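Local coordinates for thiol-disulfide oxidoreductase (Bacteroides thetaiotaomicron, PDB 3FW2) that is a putative thiol-disulfide oxidoreductase of the TlpA-like family, seen here as its C-terminal thioredoxin-like domain, which lacks the usual CXXC pair, at the interface of chains A and B. Numbering follows the deposited sequence. Chains: chain A/B, thiol-disulfide oxidoreductase.

Contact 1: the interface of chains A and B. Residues chain A 79, 102-105; chain B 113-115.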
loop_
_atom_site.group_PDB
_atom_site.type_symbol
_atom_site.label_atom_id
_atom_site.label_comp_id
_atom_site.label_asym_id
_atom_site.label_seq_id
_atom_site.Cartn_x
_atom_site.Cartn_y
_atom_site.Cartn_z
ATOM N N VAL A 79 -8.139 -5.960 2.463
ATOM C CA VAL A 79 -8.082 -7.364 2.915
ATOM C C VAL A 79 -9.334 -7.785 3.634
ATOM O O VAL A 79 -9.588 -8.997 3.792
ATOM C CB VAL A 79 -6.901 -7.598 3.826
ATOM C CG1 VAL A 79 -5.574 -7.500 2.969
ATOM C CG2 VAL A 79 -6.966 -6.678 5.034
ATOM N N GLY A 102 -6.701 -10.006 -1.425
ATOM C CA GLY A 102 -5.268 -10.341 -1.275
ATOM C C GLY A 102 -4.439 -9.167 -0.745
ATOM O O GLY A 102 -3.288 -9.338 -0.365
ATOM N N GLY A 103 -5.005 -7.961 -0.785
ATOM C CA GLY A 103 -4.255 -6.789 -0.337
ATOM C C GLY A 103 -3.085 -6.418 -1.190
ATOM O O GLY A 103 -3.112 -6.548 -2.427
ATOM N N LEU A 104 -1.977 -5.963 -0.571
ATOM C CA LEU A 104 -0.762 -5.753 -1.333
ATOM C C LEU A 104 -0.207 -7.020 -1.952
ATOM O O LEU A 104 0.620 -6.961 -2.813
ATOM C CB LEU A 104 0.332 -5.103 -0.470
ATOM C CG LEU A 104 -0.163 -3.773 0.041
ATOM C CD1 LEU A 104 0.832 -3.153 1.149
ATOM C CD2 LEU A 104 -0.546 -2.752 -1.029
ATOM N N ASN A 105 -0.650 -8.187 -1.486
ATOM C CA ASN A 105 -0.277 -9.475 -2.113
ATOM C C ASN A 105 -1.271 -9.878 -3.246
ATOM O O ASN A 105 -1.161 -10.973 -3.804
ATOM C CB ASN A 105 -0.207 -10.566 -1.013
ATOM C CG ASN A 105 0.836 -10.264 0.101
ATOM O OD1 ASN A 105 1.930 -9.728 -0.170
ATOM N ND2 ASN A 105 0.476 -10.596 1.380
ATOM N N SER B 113 5.685 -10.226 2.935
ATOM C CA SER B 113 4.262 -10.509 2.687
ATOM C C SER B 113 3.369 -9.485 3.421
ATOM O O SER B 113 2.391 -9.806 4.062
ATOM C CB SER B 113 3.916 -11.950 3.028
ATOM O OG SER B 113 4.619 -12.827 2.167
ATOM N N ILE B 114 3.778 -8.254 3.330
ATOM C CA ILE B 114 3.029 -7.108 3.889
ATOM C C ILE B 114 1.722 -7.034 3.083
ATOM O O ILE B 114 1.767 -6.899 1.882
ATOM C CB ILE B 114 3.870 -5.834 3.796
ATOM C CG1 ILE B 114 5.131 -5.949 4.691
ATOM C CG2 ILE B 114 3.029 -4.577 4.239
ATOM C CD1 ILE B 114 4.904 -6.486 6.064
ATOM N N TYR B 115 0.564 -7.145 3.732
ATOM C CA TYR B 115 -0.686 -7.114 2.952
ATOM C C TYR B 115 -1.379 -5.762 3.062
ATOM O O TYR B 115 -2.176 -5.421 2.195
ATOM C CB TYR B 115 -1.625 -8.201 3.376
ATOM C CG TYR B 115 -1.876 -8.303 4.860
ATOM C CD1 TYR B 115 -2.912 -7.618 5.466
ATOM C CD2 TYR B 115 -1.102 -9.178 5.662
ATOM C CE1 TYR B 115 -3.174 -7.759 6.837
ATOM C CE2 TYR B 115 -1.351 -9.300 7.032
ATOM C CZ TYR B 115 -2.373 -8.587 7.604
ATOM O OH TYR B 115 -2.631 -8.710 8.942
HETATM O O HOH W 1 3.466 -7.506 -0.212
#

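Contact 2: the interface of chains A and B. Residues chain A 45, 47, 116-117; chain B 44-46, 104.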
loop_
_atom_site.group_PDB
_atom_site.type_symbol
_atom_site.label_atom_id
_atom_site.label_comp_id
_atom_site.label_asym_id
_atom_site.label_seq_id
_atom_site.Cartn_x
_atom_site.Cartn_y
_atom_site.Cartn_z
ATOM N N ASN A 45 -6.572 3.053 3.353
ATOM C CA ASN A 45 -5.852 4.276 3.011
ATOM C C ASN A 45 -6.813 5.383 2.624
ATOM O O ASN A 45 -6.859 5.790 1.500
ATOM C CB ASN A 45 -4.896 3.971 1.852
ATOM C CG ASN A 45 -4.037 5.144 1.486
ATOM O OD1 ASN A 45 -3.445 5.748 2.343
ATOM N ND2 ASN A 45 -3.981 5.450 0.211
ATOM N N SER A 47 -6.862 8.531 2.712
ATOM C CA SER A 47 -5.956 9.639 2.834
ATOM C C SER A 47 -6.520 10.880 2.140
ATOM O O SER A 47 -7.514 10.820 1.413
ATOM C CB SER A 47 -4.652 9.261 2.133
ATOM O OG SER A 47 -4.923 9.059 0.765
ATOM N N LYS A 116 2.104 2.865 -5.305
ATOM C CA LYS A 116 1.408 3.639 -4.304
ATOM C C LYS A 116 -0.067 3.668 -4.633
ATOM O O LYS A 116 -0.467 3.460 -5.800
ATOM C CB LYS A 116 2.016 5.055 -4.163
ATOM C CG LYS A 116 1.661 6.045 -5.230
ATOM C CD LYS A 116 2.197 7.564 -4.942
ATOM C CE LYS A 116 1.946 8.021 -3.514
ATOM N NZ LYS A 116 1.618 9.534 -3.258
ATOM N N ILE A 117 -0.905 3.963 -3.623
ATOM C CA ILE A 117 -2.322 4.249 -3.891
ATOM C C ILE A 117 -2.672 5.593 -3.313
ATOM O O ILE A 117 -2.070 6.026 -2.337
ATOM C CB ILE A 117 -3.282 3.151 -3.382
ATOM C CG1 ILE A 117 -2.876 2.738 -1.950
ATOM C CG2 ILE A 117 -3.285 1.968 -4.368
ATOM C CD1 ILE A 117 -3.937 1.856 -1.174
ATOM N N TRP B 44 2.540 8.704 2.662
ATOM C CA TRP B 44 1.287 8.941 1.977
ATOM C C TRP B 44 0.076 8.252 2.607
ATOM O O TRP B 44 -1.052 8.550 2.229
ATOM C CB TRP B 44 1.375 8.570 0.502
ATOM C CG TRP B 44 1.875 7.198 0.128
ATOM C CD1 TRP B 44 3.072 6.901 -0.389
ATOM C CD2 TRP B 44 1.171 5.940 0.238
ATOM N NE1 TRP B 44 3.195 5.572 -0.629
ATOM C CE2 TRP B 44 2.029 4.952 -0.261
ATOM C CE3 TRP B 44 -0.108 5.569 0.675
ATOM C CZ2 TRP B 44 1.699 3.600 -0.291
ATOM C CZ3 TRP B 44 -0.434 4.201 0.640
ATOM C CH2 TRP B 44 0.428 3.253 0.156
ATOM N N ASN B 45 0.319 7.333 3.538
ATOM C CA ASN B 45 -0.763 6.581 4.180
ATOM C C ASN B 45 -1.194 7.323 5.433
ATOM O O ASN B 45 -0.997 6.835 6.533
ATOM C CB ASN B 45 -0.237 5.165 4.498
ATOM C CG ASN B 45 -1.263 4.262 5.182
ATOM O OD1 ASN B 45 -0.892 3.533 6.093
ATOM N ND2 ASN B 45 -2.497 4.280 4.713
ATOM N N ASP B 46 -1.835 8.480 5.191
ATOM C CA ASP B 46 -2.362 9.349 6.271
ATOM C C ASP B 46 -3.648 8.816 6.939
ATOM O O ASP B 46 -4.633 9.539 7.073
ATOM C CB ASP B 46 -2.459 10.892 5.927
ATOM C CG ASP B 46 -2.829 11.264 4.438
ATOM O OD1 ASP B 46 -3.844 12.018 4.240
ATOM O OD2 ASP B 46 -2.036 11.018 3.489
ATOM N N LEU B 104 5.440 0.128 -3.044
ATOM C CA LEU B 104 4.636 -0.988 -2.538
ATOM C C LEU B 104 5.017 -2.369 -3.047
ATOM O O LEU B 104 4.822 -3.330 -2.290
ATOM C CB LEU B 104 3.150 -0.778 -2.830
ATOM C CG LEU B 104 2.464 0.286 -1.956
ATOM C CD1 LEU B 104 1.046 0.431 -2.467
ATOM C CD2 LEU B 104 2.385 -0.079 -0.480
HETATM O O HOH W 2 -2.551 8.229 -0.291
#

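Contact 1: the interface of chains A and B
A:Leu104 and B:Tyr115 make the main polar link through their backbones. The amide N of A:Leu104 donates to the carbonyl O of B:Tyr115 at 2.8 Å. The bond is nearly straight, 175° at the hydrogen. A:Leu104 lies in the short 3-10 helix 103-105. A second, weak hydrogen bond comes from the next residue: the side-chain amide ND2 of A:Asn105 points at the carbonyl O of B:Ser113, 3.4 Å away.

Water 1 adds a bridge. It lies 2.7 Å from the amide oxygen OD1 of A:Asn105 and 2.8 Å from the carbonyl O of B:Ile114. The two ends of one amide are thus used on neighbouring B carbonyls, one directly and one through water. This should fix which way the amide is turned. CG of A:Asn105 is anti to its carbonyl carbon (chi1 -60°), which sets the amide beside the 113-114 backbone of B, ND2 towards B:Ser113 and OD1 towards water 1.

Apolar contacts flank these bonds. CG1 of A:Val79 meets CD1 of the B:Tyr115 ring at 3.7 Å, the two side chains crossing near a right angle. CB of A:Leu104 packs near CA of B:Tyr115, 4.1 Å away, and its CD1 branch approaches CG2 of B:Ile114.

The patch docks the 113-115 loop of B on the 3-10 turn of A. It helps to hold the two copies together in the deposited assembly, which may or may not be the biological dimer.

Contact 2: the interface of chains A and B
B:Trp44 lies against A:Lys116. The lysine chain runs along one face of the indole, the two side chains passing in opposite directions. CE of A:Lys116 sits over the five-membered ring, 3.9 Å from its centroid, in a CH-pi contact. CB of the lysine covers the same face nearer the rim, and the carbonyl O of A:Ile117 also stands above it. CG1 of A:Ile117 reaches CZ3 of the six-membered ring at 3.8 Å. The amide of A:Asn45 comes to the indole edge, its plane turned 75° from the ring. Replacing B:Trp44 with an alanine would probably leave the A:Lys116 chain without its flat support and open a gap beside A:Ile117 and A:Asn45.

The two copies of one asparagine also pair. ND2 of B:Asn45 donates to OD1 of A:Asn45 at 2.9 Å, with the amide planes 46° apart. The acceptor lies close to the donor's amide plane. Beside this pair, CB of A:Ser47 touches OD2 of the B:Asp46 carboxylate at 3.4 Å.

Water 2 ties the next layer together. It meets OG of A:Ser47 at 2.7 Å, the carbonyl O of B:Trp44 at 2.9 Å, the carbonyl O of A:Ile117 and ND2 of A:Asn45. With OD1 already engaged by B:Asn45, the A:Asn45 amide is held at both ends.

In the thioredoxin-like fold, residues 44-48 occupy the place of the WCXXC redox motif. Asn45 stands at the first cysteine position, and the second is not a cysteine either, so the segment cannot form the usual CXXC disulfide. A:Lys116 and A:Ile117 lead into the loop that faces the motif. CG of B:Trp44 lies between its backbone N and carbonyl carbon (chi1 53°), which swings the indole towards A. From its own chain, CD2 of B:Leu104 borders the indole edge, 3.7 Å from CZ2 of B:Trp44.

Contact 1 and contact 2 are parts of one two-fold interface, their C-alpha centres about 14 Å apart. Each patch has a twin with the chains exchanged, but the asparagine pair joins two copies of one residue, its bond running one way, from B to A. They share Leu104, from chain A in contact 1 and from chain B in contact 2. They also draw on one stretch: residues 113-115 of B serve contact 1, residues 116-117 of A contact 2. The interface gathers the cysteine-less redox-motif segment and its facing loop from both copies. If the dimer forms in solution, it would probably restrict access to that region.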